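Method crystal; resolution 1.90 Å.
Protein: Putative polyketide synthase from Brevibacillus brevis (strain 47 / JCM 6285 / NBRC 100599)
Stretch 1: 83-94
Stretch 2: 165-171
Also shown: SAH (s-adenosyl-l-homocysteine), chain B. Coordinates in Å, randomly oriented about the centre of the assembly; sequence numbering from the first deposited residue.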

ATOM      1  N   MET A  83       3.259   0.476  -9.882  1.00 25.94           N
ATOM      2  CA  MET A  83       3.215  -0.455  -8.755  1.00 27.15           C
ATOM      3  C   MET A  83       1.792  -0.841  -8.392  1.00 26.31           C
ATOM      4  O   MET A  83       1.496  -2.005  -8.117  1.00 22.62           O
ATOM      5  CB  MET A  83       3.892   0.151  -7.544  1.00 25.41           C
ATOM      6  CG  MET A  83       3.891  -0.781  -6.334  1.00 29.47           C
ATOM      7  SD  MET A  83       4.966  -0.162  -4.975  1.00 30.94           S
ATOM      8  CE  MET A  83       4.199   1.356  -4.493  1.00 30.92           C
ATOM      9  N   ARG A  84       0.902   0.128  -8.327  1.00 23.96           N
ATOM     10  CA  ARG A  84      -0.512  -0.173  -8.079  1.00 22.05           C
ATOM     11  C   ARG A  84      -1.110  -1.034  -9.181  1.00 23.51           C
ATOM     12  O   ARG A  84      -1.944  -1.899  -8.906  1.00 23.99           O
ATOM     13  CB  ARG A  84      -1.271   1.145  -7.925  1.00 21.64           C
ATOM     14  CG  ARG A  84      -1.020   1.795  -6.584  1.00 21.00           C
ATOM     15  CD  ARG A  84      -1.626   3.219  -6.558  1.00 30.57           C
ATOM     16  NE  ARG A  84      -1.767   3.701  -5.183  1.00 41.51           N
ATOM     17  CZ  ARG A  84      -0.751   4.150  -4.443  1.00 33.09           C
ATOM     18  NH1 ARG A  84       0.512   4.140  -4.922  1.00 35.11           N
ATOM     19  NH2 ARG A  84      -1.005   4.572  -3.228  1.00 52.87           N
ATOM     20  N   GLN A  85      -0.686  -0.833 -10.435  1.00 24.26           N
ATOM     21  CA  GLN A  85      -1.190  -1.686 -11.500  1.00 22.81           C
ATOM     22  C   GLN A  85      -0.803  -3.136 -11.254  1.00 20.84           C
ATOM     23  O   GLN A  85      -1.601  -4.056 -11.492  1.00 25.80           O
ATOM     24  CB  GLN A  85      -0.670  -1.260 -12.883  1.00 27.50           C
ATOM     25  CG  GLN A  85      -1.223   0.114 -13.353  1.00 25.36           C
ATOM     26  CD  GLN A  85      -0.596   0.563 -14.632  1.00 27.09           C
ATOM     27  OE1 GLN A  85       0.538   0.193 -14.921  1.00 30.34           O
ATOM     28  NE2 GLN A  85      -1.315   1.361 -15.419  1.00 26.16           N
ATOM     29  N   VAL A  86       0.427  -3.367 -10.806  1.00 22.24           N
ATOM     30  CA  VAL A  86       0.842  -4.740 -10.492  1.00 23.01           C
ATOM     31  C   VAL A  86       0.008  -5.263  -9.339  1.00 22.60           C
ATOM     32  O   VAL A  86      -0.395  -6.407  -9.327  1.00 25.95           O
ATOM     33  CB  VAL A  86       2.350  -4.825 -10.194  1.00 22.57           C
ATOM     34  CG1 VAL A  86       2.782  -6.294  -9.786  1.00 24.59           C
ATOM     35  CG2 VAL A  86       3.157  -4.430 -11.487  1.00 24.28           C
ATOM     36  N   LEU A  87      -0.297  -4.425  -8.365  1.00 22.93           N
ATOM     37  CA  LEU A  87      -1.068  -4.918  -7.224  1.00 20.73           C
ATOM     38  C   LEU A  87      -2.466  -5.344  -7.654  1.00 23.78           C
ATOM     39  O   LEU A  87      -2.996  -6.356  -7.165  1.00 23.10           O
ATOM     40  CB  LEU A  87      -1.184  -3.806  -6.146  1.00 20.18           C
ATOM     41  CG  LEU A  87      -1.977  -4.135  -4.871  1.00 20.56           C
ATOM     42  CD1 LEU A  87      -1.211  -5.144  -4.048  1.00 24.03           C
ATOM     43  CD2 LEU A  87      -2.198  -2.820  -4.078  1.00 22.58           C
ATOM     44  N   PHE A  88      -3.098  -4.541  -8.522  1.00 22.16           N
ATOM     45  CA  PHE A  88      -4.488  -4.723  -8.893  1.00 21.01           C
ATOM     46  C   PHE A  88      -4.712  -5.637 -10.117  1.00 24.56           C
ATOM     47  O   PHE A  88      -5.871  -5.877 -10.496  1.00 26.30           O
ATOM     48  CB  PHE A  88      -5.148  -3.368  -9.139  1.00 23.53           C
ATOM     49  CG  PHE A  88      -5.487  -2.577  -7.845  1.00 24.67           C
ATOM     50  CD1 PHE A  88      -6.617  -2.864  -7.115  1.00 29.00           C
ATOM     51  CD2 PHE A  88      -4.696  -1.514  -7.438  1.00 23.51           C
ATOM     52  CE1 PHE A  88      -6.943  -2.185  -5.997  1.00 32.46           C
ATOM     53  CE2 PHE A  88      -4.994  -0.803  -6.302  1.00 23.84           C
ATOM     54  CZ  PHE A  88      -6.126  -1.135  -5.564  1.00 29.43           C
ATOM     55  N   CYS A  89      -3.669  -6.129 -10.760  1.00 24.16           N
ATOM     56  CA  CYS A  89      -3.838  -6.628 -12.134  1.00 26.64           C
ATOM     57  C   CYS A  89      -4.429  -8.035 -12.245  1.00 28.55           C
ATOM     58  O   CYS A  89      -4.606  -8.524 -13.387  1.00 29.51           O
ATOM     59  CB  CYS A  89      -2.511  -6.604 -12.888  1.00 26.37           C
ATOM     60  SG  CYS A  89      -1.336  -7.892 -12.403  1.00 29.12           S
ATOM     61  N   LYS A  90      -4.767  -8.684 -11.115  1.00 23.84           N
ATOM     62  CA  LYS A  90      -5.474  -9.966 -11.136  1.00 30.16           C
ATOM     63  C   LYS A  90      -6.952  -9.814 -10.775  1.00 27.49           C
ATOM     64  O   LYS A  90      -7.654 -10.787 -10.718  1.00 31.76           O
ATOM     65  CB  LYS A  90      -4.847 -10.997 -10.165  1.00 30.18           C
ATOM     66  CG  LYS A  90      -3.398 -11.306 -10.473  1.00 37.30           C
ATOM     67  CD  LYS A  90      -3.211 -12.017 -11.771  1.00 42.06           C
ATOM     68  CE  LYS A  90      -1.701 -12.329 -12.036  1.00 43.78           C
ATOM     69  NZ  LYS A  90      -1.102 -13.219 -11.012  1.00 52.86           N
ATOM     70  N   GLU A  91      -7.429  -8.620 -10.486  1.00 25.98           N
ATOM     71  CA  GLU A  91      -8.791  -8.411 -10.035  1.00 28.78           C
ATOM     72  C   GLU A  91      -9.705  -8.189 -11.224  1.00 30.00           C
ATOM     73  O   GLU A  91      -9.285  -7.677 -12.261  1.00 26.28           O
ATOM     74  CB  GLU A  91      -8.827  -7.205  -9.100  1.00 34.39           C
ATOM     75  CG  GLU A  91      -7.760  -7.313  -8.015  1.00 34.19           C
ATOM     76  CD  GLU A  91      -7.736  -8.699  -7.329  1.00 53.32           C
ATOM     77  OE1 GLU A  91      -8.830  -9.165  -6.901  1.00 46.75           O
ATOM     78  OE2 GLU A  91      -6.615  -9.323  -7.235  1.00 45.46           O
ATOM     79  N   ASN A  92     -10.930  -8.646 -11.089  1.00 26.26           N
ATOM     80  CA  ASN A  92     -11.998  -8.434 -12.069  1.00 28.66           C
ATOM     81  C   ASN A  92     -12.924  -7.369 -11.491  1.00 31.01           C
ATOM     82  O   ASN A  92     -13.738  -7.658 -10.593  1.00 29.81           O
ATOM     83  CB  ASN A  92     -12.762  -9.729 -12.355  1.00 29.03           C
ATOM     84  CG  ASN A  92     -13.874  -9.530 -13.336  1.00 27.87           C
ATOM     85  OD1 ASN A  92     -14.254  -8.424 -13.583  1.00 32.07           O
ATOM     86  ND2 ASN A  92     -14.411 -10.614 -13.889  1.00 29.32           N
ATOM     87  N   PHE A  93     -12.781  -6.127 -11.977  1.00 28.51           N
ATOM     88  CA  PHE A  93     -13.569  -5.050 -11.390  1.00 35.22           C
ATOM     89  C   PHE A  93     -15.021  -5.108 -11.852  1.00 35.11           C
ATOM     90  O   PHE A  93     -15.890  -4.467 -11.242  1.00 30.89           O
ATOM     91  CB  PHE A  93     -12.978  -3.689 -11.738  1.00 33.06           C
ATOM     92  CG  PHE A  93     -11.801  -3.339 -10.946  1.00 27.21           C
ATOM     93  CD1 PHE A  93     -10.549  -3.837 -11.275  1.00 30.54           C
ATOM     94  CD2 PHE A  93     -11.902  -2.469  -9.871  1.00 32.22           C
ATOM     95  CE1 PHE A  93      -9.432  -3.510 -10.542  1.00 26.68           C
ATOM     96  CE2 PHE A  93     -10.758  -2.149  -9.139  1.00 31.87           C
ATOM     97  CZ  PHE A  93      -9.535  -2.661  -9.478  1.00 27.45           C
ATOM     98  N   SER A  94     -15.303  -5.879 -12.899  1.00 27.63           N
ATOM     99  CA  SER A  94     -16.703  -6.067 -13.286  1.00 37.73           C
ATOM    100  C   SER A  94     -17.471  -6.856 -12.236  1.00 36.97           C
ATOM    101  O   SER A  94     -18.668  -6.633 -12.048  1.00 38.67           O
ATOM    102  CB  SER A  94     -16.782  -6.748 -14.656  1.00 35.71           C
ATOM    103  OG  SER A  94     -18.111  -7.064 -14.993  1.00 84.55           O
ATOM    104  N   ASP A 165     -16.066  -6.662  -1.510  1.00 25.80           N
ATOM    105  CA  ASP A 165     -15.439  -7.613  -2.403  1.00 28.46           C
ATOM    106  C   ASP A 165     -13.936  -7.412  -2.467  1.00 31.97           C
ATOM    107  O   ASP A 165     -13.195  -8.342  -2.791  1.00 27.49           O
ATOM    108  CB  ASP A 165     -16.058  -7.453  -3.785  1.00 34.24           C
ATOM    109  CG  ASP A 165     -17.555  -7.531  -3.738  1.00 41.70           C
ATOM    110  OD1 ASP A 165     -18.059  -8.568  -3.226  1.00 36.60           O
ATOM    111  OD2 ASP A 165     -18.230  -6.515  -4.133  1.00 38.22           O
ATOM    112  N   MET A 166     -13.463  -6.201  -2.204  1.00 25.91           N
ATOM    113  CA  MET A 166     -12.038  -5.928  -2.225  1.00 25.27           C
ATOM    114  C   MET A 166     -11.707  -4.980  -1.097  1.00 24.22           C
ATOM    115  O   MET A 166     -12.423  -3.984  -0.903  1.00 22.89           O
ATOM    116  CB  MET A 166     -11.672  -5.322  -3.578  1.00 26.59           C
ATOM    117  CG  MET A 166     -10.182  -5.044  -3.746  1.00 35.37           C
ATOM    118  SD  MET A 166      -9.889  -4.196  -5.337  1.00 43.72           S
ATOM    119  CE  MET A 166     -10.363  -5.469  -6.461  1.00 44.91           C
ATOM    120  N   ILE A 167     -10.641  -5.300  -0.341  1.00 19.66           N
ATOM    121  CA  ILE A 167     -10.190  -4.462   0.749  1.00 27.34           C
ATOM    122  C   ILE A 167      -8.715  -4.140   0.489  1.00 27.46           C
ATOM    123  O   ILE A 167      -7.906  -5.045   0.220  1.00 23.58           O
ATOM    124  CB  ILE A 167     -10.388  -5.152   2.112  1.00 27.21           C
ATOM    125  CG1 ILE A 167     -11.840  -5.381   2.365  1.00 25.39           C
ATOM    126  CG2 ILE A 167      -9.737  -4.314   3.239  1.00 27.37           C
ATOM    127  CD1 ILE A 167     -12.253  -6.012   3.705  1.00 27.32           C
ATOM    128  N   VAL A 168      -8.370  -2.852   0.557  1.00 21.83           N
ATOM    129  CA  VAL A 168      -7.105  -2.359   0.060  1.00 22.74           C
ATOM    130  C   VAL A 168      -6.400  -1.658   1.208  1.00 25.37           C
ATOM    131  O   VAL A 168      -6.998  -0.785   1.866  1.00 23.84           O
ATOM    132  CB  VAL A 168      -7.317  -1.417  -1.139  1.00 25.53           C
ATOM    133  CG1 VAL A 168      -5.971  -0.817  -1.558  1.00 26.22           C
ATOM    134  CG2 VAL A 168      -7.935  -2.143  -2.257  1.00 30.09           C
ATOM    135  N   GLY A 169      -5.141  -2.055   1.467  1.00 25.09           N
ATOM    136  CA  GLY A 169      -4.305  -1.309   2.416  1.00 27.85           C
ATOM    137  C   GLY A 169      -2.919  -1.058   1.876  1.00 21.62           C
ATOM    138  O   GLY A 169      -2.029  -1.930   1.984  1.00 25.33           O
ATOM    139  N   ILE A 170      -2.700   0.100   1.266  1.00 22.18           N
ATOM    140  CA  ILE A 170      -1.393   0.393   0.690  1.00 22.08           C
ATOM    141  C   ILE A 170      -0.540   1.167   1.702  1.00 27.54           C
ATOM    142  O   ILE A 170      -0.882   2.301   2.042  1.00 24.60           O
ATOM    143  CB  ILE A 170      -1.543   1.223  -0.596  1.00 25.90           C
ATOM    144  CG1 ILE A 170      -2.295   0.410  -1.654  1.00 24.17           C
ATOM    145  CG2 ILE A 170      -0.182   1.647  -1.120  1.00 31.85           C
ATOM    146  CD1 ILE A 170      -2.705   1.211  -2.869  1.00 27.90           C
ATOM    147  N   GLU A 171       0.550   0.557   2.193  1.00 21.87           N
ATOM    148  CA  GLU A 171       1.454   1.164   3.182  1.00 26.35           C
ATOM    149  C   GLU A 171       0.702   1.643   4.422  1.00 23.42           C
ATOM    150  O   GLU A 171       0.962   2.735   4.921  1.00 26.12           O
ATOM    151  CB  GLU A 171       2.282   2.314   2.590  1.00 27.44           C
ATOM    152  CG  GLU A 171       3.302   1.892   1.547  1.00 31.36           C
ATOM    153  CD  GLU A 171       4.325   2.978   1.275  1.00 35.37           C
ATOM    154  OE1 GLU A 171       4.416   3.922   2.086  1.00 41.45           O
ATOM    155  OE2 GLU A 171       5.038   2.888   0.256  1.00 29.39           O
TER
HETATM  156  N   SAH B2201      -2.948   4.392   0.988  1.00 29.00           N
HETATM  157  CA  SAH B2201      -2.669   5.808   0.773  1.00 32.79           C
HETATM  158  CB  SAH B2201      -2.056   6.465   2.003  1.00 27.51           C
HETATM  159  CG  SAH B2201      -0.902   5.716   2.647  1.00 27.77           C
HETATM  160  SD  SAH B2201      -0.138   6.707   3.965  1.00 30.64           S
HETATM  161  C   SAH B2201      -1.760   5.922  -0.425  1.00 42.42           C
HETATM  162  O   SAH B2201      -1.399   7.027  -0.831  1.00 32.30           O
HETATM  163  OXT SAH B2201      -1.396   4.902  -1.001  1.00 42.69           O
HETATM  164  C5' SAH B2201      -0.841   5.816   5.373  1.00 30.88           C
HETATM  165  C4' SAH B2201      -2.343   6.051   5.517  1.00 29.67           C
HETATM  166  O4' SAH B2201      -2.839   5.189   6.566  1.00 31.28           O
HETATM  167  C3' SAH B2201      -2.655   7.495   6.033  1.00 28.14           C
HETATM  168  O3' SAH B2201      -3.789   7.920   5.262  1.00 26.61           O
HETATM  169  C2' SAH B2201      -3.022   7.349   7.509  1.00 27.70           C
HETATM  170  O2' SAH B2201      -3.930   8.294   7.994  1.00 27.74           O
HETATM  171  C1' SAH B2201      -3.623   5.926   7.494  1.00 29.59           C
HETATM  172  N9  SAH B2201      -3.674   5.236   8.780  1.00 26.86           N
HETATM  173  C8  SAH B2201      -2.644   4.946   9.630  1.00 26.91           C
HETATM  174  N7  SAH B2201      -3.183   4.354  10.700  1.00 22.86           N
HETATM  175  C5  SAH B2201      -4.517   4.215  10.510  1.00 25.52           C
HETATM  176  C6  SAH B2201      -5.552   3.688  11.274  1.00 24.69           C
HETATM  177  N6  SAH B2201      -5.383   3.095  12.455  1.00 24.22           N
HETATM  178  N1  SAH B2201      -6.817   3.695  10.765  1.00 24.10           N
HETATM  179  C2  SAH B2201      -7.097   4.306   9.557  1.00 22.21           C
HETATM  180  N3  SAH B2201      -6.072   4.852   8.829  1.00 23.52           N
HETATM  181  C4  SAH B2201      -4.826   4.843   9.319  1.00 22.96           C

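The helix spanning 83-88 runs roughly antiparallel to the strand 166-170, with 147° between their N-to-C directions, and the axes come no nearer than 11.6 Å. No hydrogen bond crosses that gap. Side chains fill it, burying 364 Å² in total, and the contact is one of packing. The alternation of the strand sets the pattern: Met-166, Val-168 and Ile-170 direct their CA-to-CB bonds toward the helix and the loop that follows it, while Ile-167 lies out of reach and Gly-169 has no side chain.

Met-166 reaches furthest along the first stretch. With chi1 and chi2 both t, its chain is extended, and chi3 in m turns the methyl so that CE of Met-166 lies 3.5 Å from CB of Glu-91 and 4.2 Å from CZ of Phe-93, over one face of that ring. The sulfur meets a different ring in a different way: SD of Met-166 is 3.6 Å from CE1 of Phe-88, close to the ring plane, at the edge where the aromatic hydrogens carry partial positive charge. An unbranched, flexible thioether suits a place where one side chain must fit among two rings and an aliphatic carbon.

Phe-88 has its CA-to-CB bond sideways, but with chi1 at -76° (m) the ring end comes nearer the strand, and CE1 of Phe-88 also lies 3.9 Å from CG2 of Val-168. The short, branched valine, with chi1 t, fills this middle position without a long reach. The type I turn from Phe-88 to Glu-91, with Glu-91 N hydrogen-bonded to Phe-88 O at 3.2 Å, redirects the chain and helps place Glu-91 beside Met-166. Glu-91 offers its aliphatic base to the methionine, while its OE1 is hydrogen-bonded elsewhere in the structure.

At the other end, Ile-170 packs with Leu-87 and Arg-84. Leu-87, in the common t, p rotamer, points toward the strand and brings CD2 to 4.0 Å from CG1 of Ile-170. The isoleucine has chi1 m and chi2 t, an extended arm that places CD1 of Ile-170 3.5 Å from NE of Arg-84. Arginine suits this place because its guanidinium is flat, so CG2 of Ile-170 can lie over one face, while NE and NH1 are hydrogen-bonded elsewhere in the structure. Its m, t, t chain spans the distance from a sideways start on the helix. Ile-170 also serves the ligand through its backbone, O of Ile-170 accepting a hydrogen bond from SAH N at 3.1 Å, so apolar packing and ligand binding meet at one residue.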